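Local coordinates for protein transcriptional regulator (Saccharomonospora viridis, PDB 4JNN) that is the TetR-type DNA-binding and regulatory part of a longer protein that probably binds DNA and represses transcription, and binds benzamidine in its helical regulatory domain, at residues I50-L55 with P112-L117; D75-L80 with G140-Q145; R124-I129 with R153-I158. One frame throughout, in Å; residues are numbered along the deposited sequence.

Helix 112-138 runs through contacts 1 and 3 and leads into the loop of contact 2. Contact 1 joins helix 47-69, which leaves the DNA-binding domain, to the start of helix 112-138. Contact 3 lies about 20 Å away between centres, where the same helix crosses helix 147-167 at the benzamidine pocket, which Trp-125 helps to line. Contact 2 lies toward the far end of the regulatory domain, with its centre about 33 Å from contact 1 but about 14 Å from contact 3, which it touches through Leu-80 CD1 and Ile-129 O (4.2 Å). The side chains of Trp-125, Leu-55 and Leu-80 lie about 3, 7 and 13 Å from benzamidine.

Contact 1 of 3, residues I50-L55 with P112-L117; sequences ILLEAL and PKIRDL
Leu-52 and Leu-55 meet Ile-114 and Leu-117 where the TetR-family DNA-binding domain joins the regulatory domain: segments 50-55 and 112-117 run nearly parallel, their axes 7° apart. Ile-114 sends its CD1 in among three leucines, coming 3.7 Å from Leu-52 CD1 and 3.8 Å from Leu-51 CD2. The Leu-51 and Ile-114 side chains cross at about a right angle, and the CG1-CD1 branch of the isoleucine is long enough to put CD1 between the leucine side chains. Leu-55 and Leu-117 instead reach toward each other tip to tip, Leu-55 CG lying 3.5 Å from Leu-117 CD2. With CG anti to the backbone N (chi1 -174°), chi2 of 176° extends the CD1 branch of Leu-117 toward helix 47-69. At the exposed margin Lys-113 lends its aliphatic part, with CD 3.9 Å from Leu-52 CD2; a lysine fits here because its methylenes pack while its amine remains on the outside. In the next shell, Val-104 of helix 93-108 touches both Leu-55 and Ile-114, and Trp-101 of the benzamidine pocket touches Leu-55, so a single leucine bridges pocket and interdomain packing. The CD1 methyl of Leu-117 rests 3.4 Å from the backbone O of Leu-52.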
ATOM      1  N   ILE A  50      18.049   0.391 -13.394  1.00 53.94           N
ATOM      2  CA  ILE A  50      17.144   1.382 -13.918  1.00 53.89           C
ATOM      3  C   ILE A  50      16.100   1.802 -12.879  1.00 49.47           C
ATOM      4  O   ILE A  50      15.966   2.984 -12.606  1.00 48.86           O
ATOM      5  CB  ILE A  50      16.473   0.968 -15.223  1.00 52.96           C
ATOM      6  CG1 ILE A  50      17.465   1.127 -16.384  1.00 55.73           C
ATOM      7  CG2 ILE A  50      15.254   1.869 -15.428  1.00 52.96           C
ATOM      8  CD1 ILE A  50      17.141   0.286 -17.605  1.00 56.29           C
ATOM      9  N   LEU A  51      15.426   0.838 -12.255  1.00 53.49           N
ATOM     10  CA  LEU A  51      14.436   1.176 -11.250  1.00 47.41           C
ATOM     11  C   LEU A  51      15.138   1.868 -10.070  1.00 46.19           C
ATOM     12  O   LEU A  51      14.669   2.865  -9.592  1.00 43.69           O
ATOM     13  CB  LEU A  51      13.677  -0.077 -10.828  1.00 45.16           C
ATOM     14  CG  LEU A  51      12.768  -0.036  -9.602  1.00 42.38           C
ATOM     15  CD1 LEU A  51      11.483   0.766  -9.840  1.00 41.42           C
ATOM     16  CD2 LEU A  51      12.444  -1.458  -9.194  1.00 42.39           C
ATOM     17  N   LEU A  52      16.294   1.356  -9.640  1.00 47.15           N
ATOM     18  CA  LEU A  52      16.961   1.848  -8.417  1.00 47.15           C
ATOM     19  C   LEU A  52      17.370   3.311  -8.605  1.00 46.44           C
ATOM     20  O   LEU A  52      17.191   4.123  -7.720  1.00 44.02           O
ATOM     21  CB  LEU A  52      18.157   0.964  -8.034  1.00 47.79           C
ATOM     22  CG  LEU A  52      18.933   1.155  -6.730  1.00 51.77           C
ATOM     23  CD1 LEU A  52      18.185   0.662  -5.468  1.00 51.80           C
ATOM     24  CD2 LEU A  52      20.311   0.438  -6.776  1.00 52.27           C
ATOM     25  N   GLU A  53      17.921   3.639  -9.757  1.00 49.32           N
ATOM     26  CA  GLU A  53      18.380   5.016 -10.010  1.00 51.97           C
ATOM     27  C   GLU A  53      17.256   5.976 -10.322  1.00 51.98           C
ATOM     28  O   GLU A  53      17.348   7.131  -9.978  1.00 53.61           O
ATOM     29  CB  GLU A  53      19.440   5.066 -11.123  1.00 55.56           C
ATOM     30  CG  GLU A  53      20.739   4.370 -10.758  1.00 60.55           C
ATOM     31  CD  GLU A  53      21.475   5.014  -9.567  1.00 62.94           C
ATOM     32  OE1 GLU A  53      21.294   6.222  -9.280  1.00 64.91           O
ATOM     33  OE2 GLU A  53      22.271   4.312  -8.915  1.00 66.76           O
ATOM     34  N   ALA A  54      16.196   5.501 -10.968  1.00 52.59           N
ATOM     35  CA  ALA A  54      15.048   6.367 -11.277  1.00 53.49           C
ATOM     36  C   ALA A  54      14.385   6.715  -9.974  1.00 51.74           C
ATOM     37  O   ALA A  54      14.086   7.856  -9.733  1.00 53.28           O
ATOM     38  CB  ALA A  54      14.061   5.686 -12.238  1.00 54.07           C
ATOM     39  N   LEU A  55      14.168   5.717  -9.131  1.00 49.46           N
ATOM     40  CA  LEU A  55      13.684   5.925  -7.780  1.00 48.56           C
ATOM     41  C   LEU A  55      14.562   6.865  -6.891  1.00 48.94           C
ATOM     42  O   LEU A  55      14.058   7.757  -6.209  1.00 48.40           O
ATOM     43  CB  LEU A  55      13.547   4.557  -7.144  1.00 49.80           C
ATOM     44  CG  LEU A  55      13.329   4.403  -5.663  1.00 53.54           C
ATOM     45  CD1 LEU A  55      12.038   5.054  -5.231  1.00 53.78           C
ATOM     46  CD2 LEU A  55      13.370   2.922  -5.269  1.00 56.79           C
ATOM     47  N   PRO A 112      16.745  -6.210  -1.283  1.00 52.91           N
ATOM     48  CA  PRO A 112      17.331  -5.440  -0.175  1.00 50.31           C
ATOM     49  C   PRO A 112      17.804  -4.051  -0.600  1.00 51.25           C
ATOM     50  O   PRO A 112      17.643  -3.102   0.186  1.00 52.67           O
ATOM     51  CB  PRO A 112      18.531  -6.325   0.305  1.00 53.15           C
ATOM     52  CG  PRO A 112      18.234  -7.712  -0.210  1.00 52.85           C
ATOM     53  CD  PRO A 112      17.501  -7.477  -1.519  1.00 53.65           C
ATOM     54  N   LYS A 113      18.323  -3.884  -1.827  1.00 52.07           N
ATOM     55  CA  LYS A 113      18.771  -2.523  -2.266  1.00 51.30           C
ATOM     56  C   LYS A 113      17.622  -1.547  -2.423  1.00 47.59           C
ATOM     57  O   LYS A 113      17.763  -0.356  -2.096  1.00 47.37           O
ATOM     58  CB  LYS A 113      19.580  -2.537  -3.562  1.00 54.96           C
ATOM     59  CG  LYS A 113      21.051  -2.882  -3.429  1.00 58.04           C
ATOM     60  CD  LYS A 113      21.818  -2.582  -4.736  1.00 60.86           C
ATOM     61  CE  LYS A 113      21.338  -3.462  -5.896  1.00 63.11           C
ATOM     62  NZ  LYS A 113      22.353  -3.792  -6.950  1.00 65.53           N
ATOM     63  N   ILE A 114      16.498  -2.045  -2.936  1.00 45.91           N
ATOM     64  CA  ILE A 114      15.299  -1.216  -3.140  1.00 43.99           C
ATOM     65  C   ILE A 114      14.678  -0.960  -1.755  1.00 43.98           C
ATOM     66  O   ILE A 114      14.295   0.138  -1.456  1.00 42.74           O
ATOM     67  CB  ILE A 114      14.296  -1.877  -4.132  1.00 43.00           C
ATOM     68  CG1 ILE A 114      14.886  -2.004  -5.570  1.00 45.87           C
ATOM     69  CG2 ILE A 114      12.943  -1.184  -4.140  1.00 38.75           C
ATOM     70  CD1 ILE A 114      14.900  -0.762  -6.444  1.00 44.80           C
ATOM     71  N   ARG A 115      14.667  -1.987  -0.908  1.00 46.20           N
ATOM     72  CA  ARG A 115      14.245  -1.898   0.483  1.00 49.04           C
ATOM     73  C   ARG A 115      15.006  -0.832   1.283  1.00 47.79           C
ATOM     74  O   ARG A 115      14.391   0.007   1.941  1.00 43.42           O
ATOM     75  CB  ARG A 115      14.464  -3.247   1.166  1.00 52.56           C
ATOM     76  CG  ARG A 115      13.350  -3.610   2.114  1.00 59.49           C
ATOM     77  CD  ARG A 115      13.817  -3.857   3.528  1.00 65.33           C
ATOM     78  NE  ARG A 115      14.619  -5.070   3.654  1.00 73.02           N
ATOM     79  CZ  ARG A 115      15.921  -5.078   3.948  1.00 79.91           C
ATOM     80  NH1 ARG A 115      16.564  -3.928   4.148  1.00 78.40           N
ATOM     81  NH2 ARG A 115      16.578  -6.234   4.056  1.00 80.04           N
ATOM     82  N   ASP A 116      16.344  -0.894   1.240  1.00 49.74           N
ATOM     83  CA  ASP A 116      17.201   0.152   1.840  1.00 49.36           C
ATOM     84  C   ASP A 116      16.848   1.529   1.346  1.00 49.03           C
ATOM     85  O   ASP A 116      16.448   2.396   2.121  1.00 52.51           O
ATOM     86  CB  ASP A 116      18.654  -0.095   1.483  1.00 50.81           C
ATOM     87  CG  ASP A 116      19.229  -1.250   2.251  1.00 54.16           C
ATOM     88  OD1 ASP A 116      18.466  -1.810   3.081  1.00 51.86           O
ATOM     89  OD2 ASP A 116      20.438  -1.582   2.043  1.00 57.95           O
ATOM     90  N   LEU A 117      16.958   1.728   0.043  1.00 49.35           N
ATOM     91  CA  LEU A 117      16.681   3.037  -0.515  1.00 49.60           C
ATOM     92  C   LEU A 117      15.279   3.496  -0.048  1.00 49.13           C
ATOM     93  O   LEU A 117      15.146   4.628   0.448  1.00 48.91           O
ATOM     94  CB  LEU A 117      16.879   3.043  -2.029  1.00 48.07           C
ATOM     95  CG  LEU A 117      16.783   4.316  -2.878  1.00 48.67           C
ATOM     96  CD1 LEU A 117      17.119   3.968  -4.310  1.00 50.03           C
ATOM     97  CD2 LEU A 117      15.423   4.983  -2.857  1.00 46.41           C
TER

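Contact 2 of 3, residues D75-L80 with G140-Q145; sequences DARERL and GVFRDQ
Phe-142 packs against Ala-76, Arg-77 and Leu-80, so that, in the TetR-family regulatory domain, the loop after helix 112-138 covers the first turn of helix 76-86. A Schellman motif at Gly-140, whose positive phi of 67° favours glycine, ends helix 112-138. Aromatic and apolar contacts dominate. Arg-77 approaches the edge of the Phe-142 ring, near its plane, with CG 3.7 Å from CE1, giving methylene surface while its guanidinium leads away to a long, weak ion pair with Glu-186. Leu-80 adds a methyl, CD2 4.2 Å from Phe-142 CZ, and the small Ala-76 lets the ring close in, its CB 4.4 Å from CE2. Val-141 widens the patch, CG1 lying 4.2 Å from Arg-77 CG. CB of Phe-142 already points toward helix 76-86, and chi1 of -66° continues the ring that way; a backbone hydrogen bond to Gly-136 ties this residue to the preceding helix. Among polar contacts, Asp-75 is the N-cap of helix 76-86, its short carboxylate meeting first-turn amides that have no preceding turn to bond to: OD2 accepts weak bonds from the N of Arg-77 and of Glu-78. One contact joins ring and backbone: Phe-142 CZ lies 3.3 Å from Ala-76 O, obliquely to the ring.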
ATOM      1  N   ASP A  75       4.493  28.620  11.050  1.00 89.20           N
ATOM      2  CA  ASP A  75       3.310  28.092  11.693  1.00 87.66           C
ATOM      3  C   ASP A  75       3.168  26.547  11.557  1.00 83.19           C
ATOM      4  O   ASP A  75       2.818  26.023  10.485  1.00 77.24           O
ATOM      5  CB  ASP A  75       2.090  28.820  11.147  1.00 89.17           C
ATOM      6  CG  ASP A  75       0.866  28.602  12.001  1.00 91.53           C
ATOM      7  OD1 ASP A  75       0.448  29.559  12.700  1.00 97.77           O
ATOM      8  OD2 ASP A  75       0.330  27.479  11.990  1.00 86.79           O
ATOM      9  N   ALA A  76       3.407  25.854  12.673  1.00 83.13           N
ATOM     10  CA  ALA A  76       3.486  24.382  12.746  1.00 80.23           C
ATOM     11  C   ALA A  76       2.288  23.582  12.239  1.00 78.25           C
ATOM     12  O   ALA A  76       2.388  22.371  12.038  1.00 75.06           O
ATOM     13  CB  ALA A  76       3.781  23.957  14.174  1.00 82.28           C
ATOM     14  N   ARG A  77       1.169  24.262  12.054  1.00 81.34           N
ATOM     15  CA  ARG A  77      -0.086  23.645  11.695  1.00 80.70           C
ATOM     16  C   ARG A  77      -0.222  23.754  10.196  1.00 78.21           C
ATOM     17  O   ARG A  77      -0.712  22.847   9.539  1.00 74.71           O
ATOM     18  CB  ARG A  77      -1.213  24.422  12.351  1.00 87.35           C
ATOM     19  CG  ARG A  77      -2.358  23.586  12.890  1.00 91.53           C
ATOM     20  CD  ARG A  77      -3.696  24.284  12.658  1.00100.00           C
ATOM     21  NE  ARG A  77      -4.149  24.078  11.276  1.00102.18           N
ATOM     22  CZ  ARG A  77      -5.232  24.625  10.726  1.00107.19           C
ATOM     23  NH1 ARG A  77      -6.018  25.441  11.437  1.00113.91           N
ATOM     24  NH2 ARG A  77      -5.528  24.348   9.456  1.00104.22           N
ATOM     25  N   GLU A  78       0.196  24.898   9.663  1.00 80.49           N
ATOM     26  CA  GLU A  78       0.186  25.127   8.225  1.00 79.21           C
ATOM     27  C   GLU A  78       1.226  24.214   7.579  1.00 73.37           C
ATOM     28  O   GLU A  78       1.002  23.716   6.476  1.00 70.88           O
ATOM     29  CB  GLU A  78       0.422  26.623   7.922  1.00 84.71           C
ATOM     30  CG  GLU A  78       0.364  27.083   6.460  1.00 87.56           C
ATOM     31  CD  GLU A  78      -0.948  26.796   5.718  1.00 91.30           C
ATOM     32  OE1 GLU A  78      -2.055  26.683   6.341  1.00 91.77           O
ATOM     33  OE2 GLU A  78      -0.866  26.688   4.466  1.00 92.62           O
ATOM     34  N   ARG A  79       2.341  23.990   8.285  1.00 71.42           N
ATOM     35  CA  ARG A  79       3.420  23.093   7.841  1.00 68.53           C
ATOM     36  C   ARG A  79       2.838  21.692   7.679  1.00 65.38           C
ATOM     37  O   ARG A  79       2.918  21.084   6.602  1.00 63.05           O
ATOM     38  CB  ARG A  79       4.556  23.043   8.864  1.00 68.86           C
ATOM     39  CG  ARG A  79       5.513  24.218   8.829  1.00 72.24           C
ATOM     40  CD  ARG A  79       6.643  24.023   9.823  1.00 72.94           C
ATOM     41  NE  ARG A  79       7.669  23.185   9.238  1.00 74.18           N
ATOM     42  CZ  ARG A  79       8.724  23.640   8.552  1.00 75.46           C
ATOM     43  NH1 ARG A  79       8.907  24.936   8.367  1.00 78.87           N
ATOM     44  NH2 ARG A  79       9.603  22.788   8.045  1.00 74.65           N
ATOM     45  N   LEU A  80       2.212  21.214   8.751  1.00 63.14           N
ATOM     46  CA  LEU A  80       1.663  19.902   8.755  1.00 60.99           C
ATOM     47  C   LEU A  80       0.565  19.775   7.702  1.00 60.99           C
ATOM     48  O   LEU A  80       0.478  18.763   7.020  1.00 59.43           O
ATOM     49  CB  LEU A  80       1.140  19.586  10.128  1.00 61.50           C
ATOM     50  CG  LEU A  80       1.025  18.103  10.385  1.00 58.81           C
ATOM     51  CD1 LEU A  80       2.344  17.545  10.901  1.00 57.77           C
ATOM     52  CD2 LEU A  80      -0.090  17.904  11.385  1.00 60.49           C
ATOM     53  N   GLY A 140       2.342  24.839  21.911  1.00103.33           N
ATOM     54  CA  GLY A 140       1.044  24.599  22.522  1.00103.12           C
ATOM     55  C   GLY A 140      -0.115  24.560  21.538  1.00103.30           C
ATOM     56  O   GLY A 140      -1.265  24.545  21.960  1.00108.38           O
ATOM     57  N   VAL A 141       0.174  24.550  20.233  1.00102.25           N
ATOM     58  CA  VAL A 141      -0.873  24.432  19.195  1.00100.37           C
ATOM     59  C   VAL A 141      -1.320  22.968  18.983  1.00 96.47           C
ATOM     60  O   VAL A 141      -2.427  22.729  18.476  1.00 97.08           O
ATOM     61  CB  VAL A 141      -0.508  25.159  17.862  1.00 99.75           C
ATOM     62  CG1 VAL A 141      -1.588  24.977  16.800  1.00100.57           C
ATOM     63  CG2 VAL A 141      -0.330  26.646  18.107  1.00106.67           C
ATOM     64  N   PHE A 142      -0.479  22.013  19.403  1.00 90.99           N
ATOM     65  CA  PHE A 142      -0.765  20.561  19.298  1.00 86.79           C
ATOM     66  C   PHE A 142      -0.778  19.903  20.683  1.00 88.24           C
ATOM     67  O   PHE A 142      -0.051  20.328  21.574  1.00 91.64           O
ATOM     68  CB  PHE A 142       0.309  19.828  18.460  1.00 78.50           C
ATOM     69  CG  PHE A 142       0.368  20.213  17.001  1.00 75.86           C
ATOM     70  CD1 PHE A 142      -0.696  20.808  16.354  1.00 77.18           C
ATOM     71  CD2 PHE A 142       1.490  19.898  16.249  1.00 74.01           C
ATOM     72  CE1 PHE A 142      -0.633  21.123  15.002  1.00 74.88           C
ATOM     73  CE2 PHE A 142       1.560  20.206  14.899  1.00 72.25           C
ATOM     74  CZ  PHE A 142       0.495  20.827  14.273  1.00 72.63           C
ATOM     75  N   ARG A 143      -1.546  18.826  20.830  1.00 88.45           N
ATOM     76  CA  ARG A 143      -1.650  18.063  22.085  1.00 91.44           C
ATOM     77  C   ARG A 143      -0.389  17.284  22.424  1.00 90.03           C
ATOM     78  O   ARG A 143       0.322  16.864  21.540  1.00 89.50           O
ATOM     79  CB  ARG A 143      -2.823  17.098  21.988  1.00 92.29           C
ATOM     80  CG  ARG A 143      -4.114  17.759  21.510  1.00 98.01           C
ATOM     81  CD  ARG A 143      -5.364  16.913  21.766  1.00 99.53           C
ATOM     82  NE  ARG A 143      -5.325  15.666  21.006  1.00 98.63           N
ATOM     83  CZ  ARG A 143      -4.997  14.486  21.520  1.00100.01           C
ATOM     84  NH1 ARG A 143      -4.697  14.383  22.809  1.00105.11           N
ATOM     85  NH2 ARG A 143      -4.978  13.409  20.749  1.00 95.20           N
ATOM     86  N   ASP A 144      -0.105  17.074  23.702  1.00 95.47           N
ATOM     87  CA  ASP A 144       1.141  16.391  24.067  1.00 98.07           C
ATOM     88  C   ASP A 144       0.993  14.873  24.039  1.00 96.31           C
ATOM     89  O   ASP A 144       0.908  14.227  25.089  1.00102.98           O
ATOM     90  CB  ASP A 144       1.670  16.853  25.444  1.00102.54           C
ATOM     91  CG  ASP A 144       2.962  16.117  25.867  1.00104.83           C
ATOM     92  OD1 ASP A 144       3.287  15.048  25.276  1.00108.78           O
ATOM     93  OD2 ASP A 144       3.651  16.591  26.798  1.00103.28           O
ATOM     94  N   GLN A 145       0.954  14.294  22.851  1.00 90.69           N
ATOM     95  CA  GLN A 145       0.957  12.841  22.749  1.00 88.21           C
ATOM     96  C   GLN A 145       2.305  12.419  22.183  1.00 84.06           C
ATOM     97  O   GLN A 145       3.027  13.261  21.622  1.00 81.22           O
ATOM     98  CB  GLN A 145      -0.185  12.354  21.868  1.00 87.75           C
ATOM     99  CG  GLN A 145      -1.557  12.663  22.428  1.00 92.62           C
TER

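Contact 3 of 3, residues R124-I129 with R153-I158; sequences RWYQTI and RLSALI
Ser-155 OG hydrogen-bonds with the carbonyl oxygens of Ala-151 and Thr-152, which must share its single proton, and with the hydroxyl of Tyr-122, while CB of the same serine lies against Trp-125, 3.6 Å from CZ3. In the TetR-family regulatory domain, segments 124-129 and 153-158 cross here at 125°. With chi1 at 76°, OG sits between the backbone N and the carbonyl carbon; there it reaches the carbonyls of the previous turn and the Tyr-122 hydroxyl, and the small serine leaves CB for the indole. Tyr-122 lines the benzamidine pocket together with Trp-125, so this grip ties helix 147-167 to a pocket residue.

Trp-125 projects its six-membered ring toward helix 147-167, and the wide indole suits a position that must serve both helix packing and ligand. Within its own helix, Ile-129 CG1 lies over the centre of one ring face, 4.3 Å above the plane, which should help fix the ring's tilt. Ile-129 also uses its other branch, CG2, to meet Leu-154 CD2 at 4.0 Å, so its beta-branched shape fills two places at once. On the far side of helix 147-167, Leu-157 packs on Arg-153 of the second subunit, placing the crossing next to the dimer interface. In the plane of the indole, Ile-158 CD1 meets the edge at CZ2, 3.9 Å away.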
ATOM      1  N   ARG A 124      13.219   9.525   6.394  1.00 46.82           N
ATOM      2  CA  ARG A 124      13.491  10.932   6.348  1.00 46.90           C
ATOM      3  C   ARG A 124      12.233  11.812   6.440  1.00 47.07           C
ATOM      4  O   ARG A 124      12.253  12.886   7.041  1.00 47.86           O
ATOM      5  CB  ARG A 124      14.208  11.231   5.045  1.00 50.86           C
ATOM      6  CG  ARG A 124      14.464  12.713   4.803  1.00 55.77           C
ATOM      7  CD  ARG A 124      15.285  12.854   3.517  1.00 55.00           C
ATOM      8  NE  ARG A 124      16.247  13.945   3.606  1.00 54.46           N
ATOM      9  CZ  ARG A 124      17.202  14.166   2.692  1.00 56.35           C
ATOM     10  NH1 ARG A 124      17.304  13.353   1.622  1.00 52.81           N
ATOM     11  NH2 ARG A 124      18.056  15.191   2.849  1.00 52.56           N
ATOM     12  N   TRP A 125      11.162  11.361   5.799  1.00 43.72           N
ATOM     13  CA  TRP A 125       9.929  12.092   5.684  1.00 43.71           C
ATOM     14  C   TRP A 125       9.164  11.858   6.984  1.00 44.70           C
ATOM     15  O   TRP A 125       8.621  12.761   7.581  1.00 49.22           O
ATOM     16  CB  TRP A 125       9.184  11.590   4.423  1.00 43.25           C
ATOM     17  CG  TRP A 125       7.781  12.027   4.349  1.00 44.04           C
ATOM     18  CD1 TRP A 125       7.297  13.282   4.000  1.00 44.30           C
ATOM     19  CD2 TRP A 125       6.639  11.220   4.653  1.00 42.98           C
ATOM     20  NE1 TRP A 125       5.889  13.287   4.094  1.00 43.35           N
ATOM     21  CE2 TRP A 125       5.476  12.027   4.471  1.00 42.67           C
ATOM     22  CE3 TRP A 125       6.481   9.873   5.035  1.00 43.12           C
ATOM     23  CZ2 TRP A 125       4.171  11.524   4.688  1.00 42.22           C
ATOM     24  CZ3 TRP A 125       5.199   9.382   5.234  1.00 42.41           C
ATOM     25  CH2 TRP A 125       4.060  10.200   5.059  1.00 42.41           C
ATOM     26  N   TYR A 126       9.181  10.642   7.480  1.00 42.03           N
ATOM     27  CA  TYR A 126       8.637  10.409   8.777  1.00 41.63           C
ATOM     28  C   TYR A 126       9.265  11.278   9.908  1.00 44.54           C
ATOM     29  O   TYR A 126       8.521  11.786  10.755  1.00 45.49           O
ATOM     30  CB  TYR A 126       8.853   8.946   9.068  1.00 40.48           C
ATOM     31  CG  TYR A 126       8.524   8.503  10.444  1.00 41.87           C
ATOM     32  CD1 TYR A 126       7.193   8.268  10.818  1.00 41.27           C
ATOM     33  CD2 TYR A 126       9.544   8.228  11.361  1.00 42.94           C
ATOM     34  CE1 TYR A 126       6.888   7.824  12.077  1.00 44.24           C
ATOM     35  CE2 TYR A 126       9.250   7.783  12.625  1.00 45.58           C
ATOM     36  CZ  TYR A 126       7.907   7.559  12.968  1.00 48.46           C
ATOM     37  OH  TYR A 126       7.565   7.078  14.235  1.00 53.70           O
ATOM     38  N   GLN A 127      10.603  11.407   9.946  1.00 43.30           N
ATOM     39  CA  GLN A 127      11.314  12.303  10.893  1.00 45.64           C
ATOM     40  C   GLN A 127      10.864  13.770  10.810  1.00 46.00           C
ATOM     41  O   GLN A 127      10.813  14.463  11.830  1.00 47.52           O
ATOM     42  CB  GLN A 127      12.854  12.283  10.715  1.00 46.06           C
ATOM     43  CG  GLN A 127      13.594  11.036  11.240  1.00 47.97           C
ATOM     44  CD  GLN A 127      12.991  10.483  12.536  1.00 50.33           C
ATOM     45  OE1 GLN A 127      12.813   9.265  12.692  1.00 47.01           O
ATOM     46  NE2 GLN A 127      12.675  11.388  13.472  1.00 50.17           N
ATOM     47  N   THR A 128      10.561  14.194   9.589  1.00 44.39           N
ATOM     48  CA  THR A 128       9.999  15.467   9.244  1.00 46.05           C
ATOM     49  C   THR A 128       8.584  15.586   9.846  1.00 46.42           C
ATOM     50  O   THR A 128       8.239  16.639  10.353  1.00 48.78           O
ATOM     51  CB  THR A 128       9.953  15.610   7.691  1.00 45.67           C
ATOM     52  OG1 THR A 128      11.267  15.903   7.174  1.00 47.70           O
ATOM     53  CG2 THR A 128       9.089  16.742   7.294  1.00 49.08           C
ATOM     54  N   ILE A 129       7.777  14.523   9.794  1.00 44.89           N
ATOM     55  CA  ILE A 129       6.437  14.556  10.366  1.00 45.61           C
ATOM     56  C   ILE A 129       6.494  14.755  11.853  1.00 48.03           C
ATOM     57  O   ILE A 129       5.845  15.676  12.387  1.00 51.27           O
ATOM     58  CB  ILE A 129       5.604  13.261  10.111  1.00 44.61           C
ATOM     59  CG1 ILE A 129       5.338  13.022   8.620  1.00 41.61           C
ATOM     60  CG2 ILE A 129       4.275  13.354  10.836  1.00 42.93           C
ATOM     61  CD1 ILE A 129       4.750  14.257   7.942  1.00 45.48           C
ATOM     62  N   ARG A 153       0.825   6.932  13.088  1.00 46.00           N
ATOM     63  CA  ARG A 153      -0.598   6.951  12.718  1.00 46.41           C
ATOM     64  C   ARG A 153      -0.827   7.752  11.453  1.00 46.89           C
ATOM     65  O   ARG A 153      -1.445   7.256  10.502  1.00 47.49           O
ATOM     66  CB  ARG A 153      -1.437   7.578  13.827  1.00 48.33           C
ATOM     67  CG  ARG A 153      -2.927   7.292  13.709  1.00 48.89           C
ATOM     68  CD  ARG A 153      -3.539   7.260  15.094  1.00 51.61           C
ATOM     69  NE  ARG A 153      -3.121   6.101  15.883  1.00 51.43           N
ATOM     70  CZ  ARG A 153      -3.525   5.877  17.140  1.00 55.11           C
ATOM     71  NH1 ARG A 153      -3.106   4.806  17.808  1.00 54.97           N
ATOM     72  NH2 ARG A 153      -4.333   6.749  17.756  1.00 56.94           N
ATOM     73  N   LEU A 154      -0.293   8.979  11.454  1.00 45.49           N
ATOM     74  CA  LEU A 154      -0.561   9.949  10.424  1.00 44.92           C
ATOM     75  C   LEU A 154      -0.010   9.488   9.097  1.00 42.98           C
ATOM     76  O   LEU A 154      -0.706   9.520   8.078  1.00 43.34           O
ATOM     77  CB  LEU A 154      -0.010  11.302  10.832  1.00 46.76           C
ATOM     78  CG  LEU A 154      -0.169  12.402   9.802  1.00 46.61           C
ATOM     79  CD1 LEU A 154      -1.606  12.544   9.327  1.00 46.34           C
ATOM     80  CD2 LEU A 154       0.314  13.654  10.481  1.00 48.43           C
ATOM     81  N   SER A 155       1.205   8.962   9.114  1.00 41.48           N
ATOM     82  CA  SER A 155       1.803   8.481   7.890  1.00 40.13           C
ATOM     83  C   SER A 155       1.205   7.134   7.395  1.00 38.78           C
ATOM     84  O   SER A 155       1.062   6.917   6.204  1.00 39.85           O
ATOM     85  CB  SER A 155       3.287   8.353   8.136  1.00 39.84           C
ATOM     86  OG  SER A 155       3.471   7.199   8.901  1.00 43.26           O
ATOM     87  N   ALA A 156       0.850   6.238   8.299  1.00 37.89           N
ATOM     88  CA  ALA A 156       0.035   5.064   7.925  1.00 38.51           C
ATOM     89  C   ALA A 156      -1.304   5.456   7.305  1.00 37.46           C
ATOM     90  O   ALA A 156      -1.748   4.844   6.309  1.00 39.38           O
ATOM     91  CB  ALA A 156      -0.180   4.143   9.144  1.00 38.63           C
ATOM     92  N   LEU A 157      -1.951   6.478   7.854  1.00 39.10           N
ATOM     93  CA  LEU A 157      -3.241   6.965   7.305  1.00 40.55           C
ATOM     94  C   LEU A 157      -3.134   7.544   5.863  1.00 39.85           C
ATOM     95  O   LEU A 157      -3.973   7.280   4.956  1.00 40.16           O
ATOM     96  CB  LEU A 157      -3.807   8.052   8.226  1.00 44.48           C
ATOM     97  CG  LEU A 157      -5.326   8.326   8.088  1.00 48.77           C
ATOM     98  CD1 LEU A 157      -6.215   7.171   8.513  1.00 48.30           C
ATOM     99  CD2 LEU A 157      -5.779   9.609   8.782  1.00 49.73           C
ATOM    100  N   ILE A 158      -2.101   8.337   5.646  1.00 37.12           N
ATOM    101  CA  ILE A 158      -1.845   8.891   4.339  1.00 36.15           C
ATOM    102  C   ILE A 158      -1.658   7.785   3.299  1.00 35.52           C
ATOM    103  O   ILE A 158      -2.218   7.856   2.209  1.00 35.20           O
ATOM    104  CB  ILE A 158      -0.562   9.738   4.393  1.00 35.54           C
ATOM    105  CG1 ILE A 158      -0.870  11.048   5.158  1.00 35.65           C
ATOM    106  CG2 ILE A 158       0.024   9.856   2.993  1.00 33.13           C
ATOM    107  CD1 ILE A 158       0.334  11.934   5.471  1.00 34.94           C
TER